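Long-range contacts in N-alpha-acetyltransferase 35, NatC auxiliary subunit (Saccharomyces cerevisiae, PDB 6YGA), which serves as the auxiliary subunit of the NatC N-terminal acetyltransferase, which acetylates the N-terminal methionine of the L-A virus Gag protein, and has a role in propagation of the L-A and M viruses: residues L224-C229 and D248-N253; N255-I260 and T295-F300. All blocks are in the same frame, centred on the assembly; numbering follows the deposited sequence.

Contact 1. Residues L224-C229 and D248-N253; sequences LKIIIC and DELIEN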
loop_
_atom_site.group_PDB
_atom_site.type_symbol
_atom_site.label_atom_id
_atom_site.label_comp_id
_atom_site.label_asym_id
_atom_site.label_seq_id
_atom_site.Cartn_x
_atom_site.Cartn_y
_atom_site.Cartn_z
ATOM N N LEU B 224 -12.893 -29.528 6.180
ATOM C CA LEU B 224 -11.980 -30.368 5.412
ATOM C C LEU B 224 -12.102 -30.099 3.915
ATOM O O LEU B 224 -11.091 -30.014 3.209
ATOM C CB LEU B 224 -12.247 -31.842 5.717
ATOM C CG LEU B 224 -11.022 -32.739 5.893
ATOM C CD1 LEU B 224 -10.179 -32.247 7.037
ATOM C CD2 LEU B 224 -11.442 -34.162 6.156
ATOM N N LYS B 225 -13.331 -29.960 3.413
ATOM C CA LYS B 225 -13.514 -29.707 1.986
ATOM C C LYS B 225 -13.046 -28.307 1.609
ATOM O O LYS B 225 -12.545 -28.094 0.499
ATOM C CB LYS B 225 -14.976 -29.902 1.593
ATOM C CG LYS B 225 -15.494 -31.322 1.734
ATOM C CD LYS B 225 -16.931 -31.418 1.243
ATOM C CE LYS B 225 -17.426 -32.856 1.241
ATOM N NZ LYS B 225 -18.819 -32.969 0.723
ATOM N N ILE B 226 -13.212 -27.339 2.516
ATOM C CA ILE B 226 -12.704 -25.990 2.273
ATOM C C ILE B 226 -11.191 -26.021 2.103
ATOM O O ILE B 226 -10.637 -25.414 1.178
ATOM C CB ILE B 226 -13.126 -25.039 3.411
ATOM C CG1 ILE B 226 -14.604 -24.661 3.290
ATOM C CG2 ILE B 226 -12.269 -23.782 3.414
ATOM C CD1 ILE B 226 -15.071 -23.697 4.365
ATOM N N ILE B 227 -10.501 -26.748 2.987
ATOM C CA ILE B 227 -9.047 -26.844 2.902
ATOM C C ILE B 227 -8.626 -27.467 1.576
ATOM O O ILE B 227 -7.653 -27.031 0.951
ATOM C CB ILE B 227 -8.495 -27.628 4.109
ATOM C CG1 ILE B 227 -8.818 -26.884 5.410
ATOM C CG2 ILE B 227 -6.993 -27.839 3.982
ATOM C CD1 ILE B 227 -8.284 -27.552 6.659
ATOM N N ILE B 228 -9.365 -28.483 1.116
ATOM C CA ILE B 228 -9.081 -29.093 -0.182
ATOM C C ILE B 228 -9.178 -28.055 -1.294
ATOM O O ILE B 228 -8.345 -28.020 -2.208
ATOM C CB ILE B 228 -10.028 -30.282 -0.431
ATOM C CG1 ILE B 228 -9.674 -31.445 0.499
ATOM C CG2 ILE B 228 -9.986 -30.715 -1.892
ATOM C CD1 ILE B 228 -10.533 -32.673 0.308
ATOM N N CYS B 229 -10.189 -27.186 -1.229
ATOM C CA CYS B 229 -10.340 -26.150 -2.246
ATOM C C CYS B 229 -9.180 -25.163 -2.212
ATOM O O CYS B 229 -8.709 -24.716 -3.264
ATOM C CB CYS B 229 -11.668 -25.421 -2.057
ATOM S SG CYS B 229 -13.126 -26.468 -2.265
ATOM N N ASP B 248 -16.333 -22.870 -6.770
ATOM C CA ASP B 248 -17.752 -22.907 -6.424
ATOM C C ASP B 248 -17.985 -23.727 -5.160
ATOM O O ASP B 248 -18.806 -23.352 -4.316
ATOM C CB ASP B 248 -18.576 -23.467 -7.587
ATOM C CG ASP B 248 -18.655 -22.514 -8.777
ATOM O OD1 ASP B 248 -18.588 -21.281 -8.579
ATOM O OD2 ASP B 248 -18.801 -23.004 -9.917
ATOM N N GLU B 249 -17.273 -24.849 -5.009
ATOM C CA GLU B 249 -17.390 -25.639 -3.786
ATOM C C GLU B 249 -16.938 -24.840 -2.572
ATOM O O GLU B 249 -17.522 -24.959 -1.488
ATOM C CB GLU B 249 -16.572 -26.926 -3.903
ATOM C CG GLU B 249 -17.008 -27.851 -5.018
ATOM C CD GLU B 249 -16.094 -29.049 -5.159
ATOM O OE1 GLU B 249 -15.492 -29.460 -4.145
ATOM O OE2 GLU B 249 -15.970 -29.572 -6.286
ATOM N N LEU B 250 -15.895 -24.024 -2.734
ATOM C CA LEU B 250 -15.427 -23.193 -1.630
ATOM C C LEU B 250 -16.506 -22.216 -1.185
ATOM O O LEU B 250 -16.659 -21.953 0.014
ATOM C CB LEU B 250 -14.157 -22.449 -2.041
ATOM C CG LEU B 250 -13.580 -21.451 -1.037
ATOM C CD1 LEU B 250 -13.264 -22.135 0.283
ATOM C CD2 LEU B 250 -12.340 -20.778 -1.608
ATOM N N ILE B 251 -17.269 -21.677 -2.136
ATOM C CA ILE B 251 -18.345 -20.748 -1.802
ATOM C C ILE B 251 -19.480 -21.480 -1.094
ATOM O O ILE B 251 -20.001 -21.012 -0.074
ATOM C CB ILE B 251 -18.838 -20.026 -3.069
ATOM C CG1 ILE B 251 -17.749 -19.102 -3.616
ATOM C CG2 ILE B 251 -20.114 -19.248 -2.786
ATOM C CD1 ILE B 251 -18.036 -18.558 -5.006
ATOM N N GLU B 252 -19.882 -22.639 -1.625
ATOM C CA GLU B 252 -20.982 -23.392 -1.029
ATOM C C GLU B 252 -20.659 -23.797 0.403
ATOM O O GLU B 252 -21.484 -23.629 1.310
ATOM C CB GLU B 252 -21.289 -24.630 -1.873
ATOM C CG GLU B 252 -21.693 -24.326 -3.304
ATOM C CD GLU B 252 -21.644 -25.553 -4.191
ATOM O OE1 GLU B 252 -21.227 -26.623 -3.699
ATOM O OE2 GLU B 252 -22.017 -25.447 -5.378
ATOM N N ASN B 253 -19.458 -24.331 0.625
ATOM C CA ASN B 253 -19.096 -24.802 1.957
ATOM C C ASN B 253 -18.936 -23.643 2.932
ATOM O O ASN B 253 -19.285 -23.769 4.112
ATOM C CB ASN B 253 -17.820 -25.635 1.890
ATOM C CG ASN B 253 -18.036 -26.964 1.201
ATOM O OD1 ASN B 253 -18.734 -27.046 0.191
ATOM N ND2 ASN B 253 -17.458 -28.018 1.756
#
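Helices 215-231 and 245-260 run nearly antiparallel where these residues meet, the short axes 151° apart and 9.0 Å from each other at closest approach, with Ile226 and Leu250 nearest by CA. No hydrogen bond joins the two segments; the pairing illustrates how side-chain packing by itself can join helices that are close in sequence. Cys229 points toward the partner helix. Its SG, anti to the carbonyl carbon, rests against the backbone of the other helix, 3.7 Å from Leu250 N and close to Glu249 CB. The CB of Cys229 lies 3.9 Å from Leu250 CB. One turn back, Ile226 crosses Leu250 at about a right angle. The CG of Leu250 stands anti to its backbone N (chi1 176°), which carries CD1 across to within 3.7 Å of Ile226 CG2. The other branch of Ile226 slides past Asn253 in the opposite direction, bringing CG1 to 3.6 Å from Asn253 CB. The side chain of Asn253 also crosses that of Lys225 at about a right angle, and the extended lysine chain then leads away from the partner helix. Beyond the pair, Ile226 also packs on Leu97 of helix 85-104 and Lys225 on Leu204 of helix 193-209, whereas Leu250 meets Phe300 and Ala304 of helix 298-311, so that the interface is buried within a helical bundle.

Contact 2. Residues N255-I260 and T295-F300; sequences NSVNGI and TDYSGF
Val257 is the first residue of 255-260 to meet the other segment, and it points toward it. Its CG1, anti to the backbone N (chi1 173°), sits over a face of the Tyr297 ring as a CH-pi contact, 3.8 Å from the ring centroid and 18° off the normal. The branch lies a little toward the CD2-CE2 rim, with CG1 3.7 Å from Tyr297 CD2. Phe300 CE2 approaches the opposite face of that ring, so the tyrosine is held between an aliphatic branch and an aromatic edge atom; Tyr297 OH is hydrogen-bonded to Asp94 OD1, and the ring of Phe261 meets the Tyr297 ring edge-to-face. Val257 also touches Met219 and His222 of helix 215-231. Asn258 makes the polar link. Its OD1 accepts the N-H of Tyr297, OD1 to N 2.8 Å, in a nearly straight bond lying in the carbonyl plane, on a lone pair, and the same oxygen is 3.2 Å from Asp296 CB. This is a helix side chain capturing a backbone N-H in the turn that leads into helix 298-311. The turn is also braced from within: Asp296 OD1 accepts a weak bond from Ser298 N, an Asx turn, and OD2 a weak one from Ser298 OG, with the Asp296 CG in the crowded position between backbone N and carbonyl carbon. Asn258 ND2 lies on the Ser298 side, 3.6 Å from Ser298 OG. Further on, Ile260 packs on Met219 of helix 215-231.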
loop_
_atom_site.group_PDB
_atom_site.type_symbol
_atom_site.label_atom_id
_atom_site.label_comp_id
_atom_site.label_asym_id
_atom_site.label_seq_id
_atom_site.Cartn_x
_atom_site.Cartn_y
_atom_site.Cartn_z
ATOM N N ASN B 255 -20.662 -20.896 2.798
ATOM C CA ASN B 255 -22.023 -20.474 3.115
ATOM C C ASN B 255 -22.680 -21.417 4.115
ATOM O O ASN B 255 -23.406 -20.972 5.012
ATOM C CB ASN B 255 -22.862 -20.382 1.839
ATOM C CG ASN B 255 -22.759 -19.026 1.167
ATOM O OD1 ASN B 255 -22.709 -17.992 1.833
ATOM N ND2 ASN B 255 -22.729 -19.024 -0.161
ATOM N N SER B 256 -22.443 -22.726 3.976
ATOM C CA SER B 256 -23.046 -23.683 4.897
ATOM C C SER B 256 -22.501 -23.505 6.309
ATOM O O SER B 256 -23.249 -23.614 7.288
ATOM C CB SER B 256 -22.809 -25.109 4.403
ATOM O OG SER B 256 -23.341 -25.294 3.103
ATOM N N VAL B 257 -21.204 -23.218 6.432
ATOM C CA VAL B 257 -20.603 -23.027 7.749
ATOM C C VAL B 257 -21.163 -21.777 8.417
ATOM O O VAL B 257 -21.399 -21.759 9.631
ATOM C CB VAL B 257 -19.069 -22.975 7.629
ATOM C CG1 VAL B 257 -18.434 -22.618 8.961
ATOM C CG2 VAL B 257 -18.538 -24.310 7.146
ATOM N N ASN B 258 -21.404 -20.719 7.637
ATOM C CA ASN B 258 -21.914 -19.478 8.216
ATOM C C ASN B 258 -23.269 -19.685 8.884
ATOM O O ASN B 258 -23.536 -19.117 9.950
ATOM C CB ASN B 258 -21.998 -18.390 7.145
ATOM C CG ASN B 258 -20.635 -17.826 6.776
ATOM O OD1 ASN B 258 -19.691 -17.889 7.566
ATOM N ND2 ASN B 258 -20.528 -17.268 5.575
ATOM N N GLY B 259 -24.140 -20.495 8.278
ATOM C CA GLY B 259 -25.400 -20.823 8.923
ATOM C C GLY B 259 -25.245 -21.713 10.136
ATOM O O GLY B 259 -26.143 -21.759 10.984
ATOM N N ILE B 260 -24.118 -22.418 10.237
ATOM C CA ILE B 260 -23.879 -23.306 11.368
ATOM C C ILE B 260 -23.327 -22.533 12.562
ATOM O O ILE B 260 -23.604 -22.889 13.713
ATOM C CB ILE B 260 -22.938 -24.450 10.942
ATOM C CG1 ILE B 260 -23.614 -25.356 9.908
ATOM C CG2 ILE B 260 -22.521 -25.283 12.128
ATOM C CD1 ILE B 260 -22.784 -26.575 9.540
ATOM N N THR B 295 -15.427 -13.423 12.524
ATOM C CA THR B 295 -16.450 -14.233 13.174
ATOM C C THR B 295 -17.109 -15.239 12.238
ATOM O O THR B 295 -17.812 -16.135 12.719
ATOM C CB THR B 295 -17.532 -13.338 13.794
ATOM O OG1 THR B 295 -18.279 -12.694 12.755
ATOM C CG2 THR B 295 -16.902 -12.277 14.689
ATOM N N ASP B 296 -16.906 -15.121 10.926
ATOM C CA ASP B 296 -17.534 -16.020 9.965
ATOM C C ASP B 296 -16.534 -16.375 8.870
ATOM O O ASP B 296 -15.383 -15.925 8.874
ATOM C CB ASP B 296 -18.814 -15.402 9.382
ATOM C CG ASP B 296 -18.566 -14.095 8.634
ATOM O OD1 ASP B 296 -17.400 -13.741 8.364
ATOM O OD2 ASP B 296 -19.563 -13.415 8.314
ATOM N N TYR B 297 -16.988 -17.187 7.914
ATOM C CA TYR B 297 -16.174 -17.602 6.781
ATOM C C TYR B 297 -16.459 -16.790 5.524
ATOM O O TYR B 297 -16.136 -17.242 4.420
ATOM C CB TYR B 297 -16.380 -19.089 6.487
ATOM C CG TYR B 297 -15.691 -20.039 7.439
ATOM C CD1 TYR B 297 -15.227 -19.614 8.677
ATOM C CD2 TYR B 297 -15.497 -21.367 7.089
ATOM C CE1 TYR B 297 -14.597 -20.491 9.540
ATOM C CE2 TYR B 297 -14.871 -22.248 7.941
ATOM C CZ TYR B 297 -14.423 -21.808 9.165
ATOM O OH TYR B 297 -13.798 -22.696 10.008
ATOM N N SER B 298 -17.060 -15.605 5.662
ATOM C CA SER B 298 -17.379 -14.791 4.493
ATOM C C SER B 298 -16.138 -14.373 3.715
ATOM O O SER B 298 -16.239 -14.085 2.517
ATOM C CB SER B 298 -18.171 -13.550 4.910
ATOM O OG SER B 298 -19.511 -13.883 5.230
ATOM N N GLY B 299 -14.972 -14.336 4.363
ATOM C CA GLY B 299 -13.755 -13.975 3.656
ATOM C C GLY B 299 -13.379 -14.964 2.572
ATOM O O GLY B 299 -12.771 -14.588 1.565
ATOM N N PHE B 300 -13.728 -16.239 2.759
ATOM C CA PHE B 300 -13.470 -17.235 1.725
ATOM C C PHE B 300 -14.315 -16.970 0.486
ATOM O O PHE B 300 -13.875 -17.225 -0.641
ATOM C CB PHE B 300 -13.736 -18.641 2.268
ATOM C CG PHE B 300 -12.700 -19.125 3.244
ATOM C CD1 PHE B 300 -11.349 -19.037 2.945
ATOM C CD2 PHE B 300 -13.077 -19.665 4.461
ATOM C CE1 PHE B 300 -10.393 -19.485 3.842
ATOM C CE2 PHE B 300 -12.126 -20.114 5.362
ATOM C CZ PHE B 300 -10.784 -20.023 5.052
#

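In the fold
Both segments of contact 1 come before those of contact 2 in the sequence, and helix 245-260 belongs to both: residues 248-253 meet helix 215-231, and residues 255-260 meet the turn that leads into and starts helix 298-311. The two centres are 11 Å apart, and the contacts touch directly. Ile226 CD1 lies 3.6 Å from Tyr297 CD2, and Leu250 CD2 packs near the carbonyl of Phe300. The shared helix is thus packed against the preceding long helix, 215-231, and, after 34 mostly non-helical residues between the segments, against 295-300, so that side chains of the two contacts pack as one continuous patch. Neither contact is touched by another chain of the assembly.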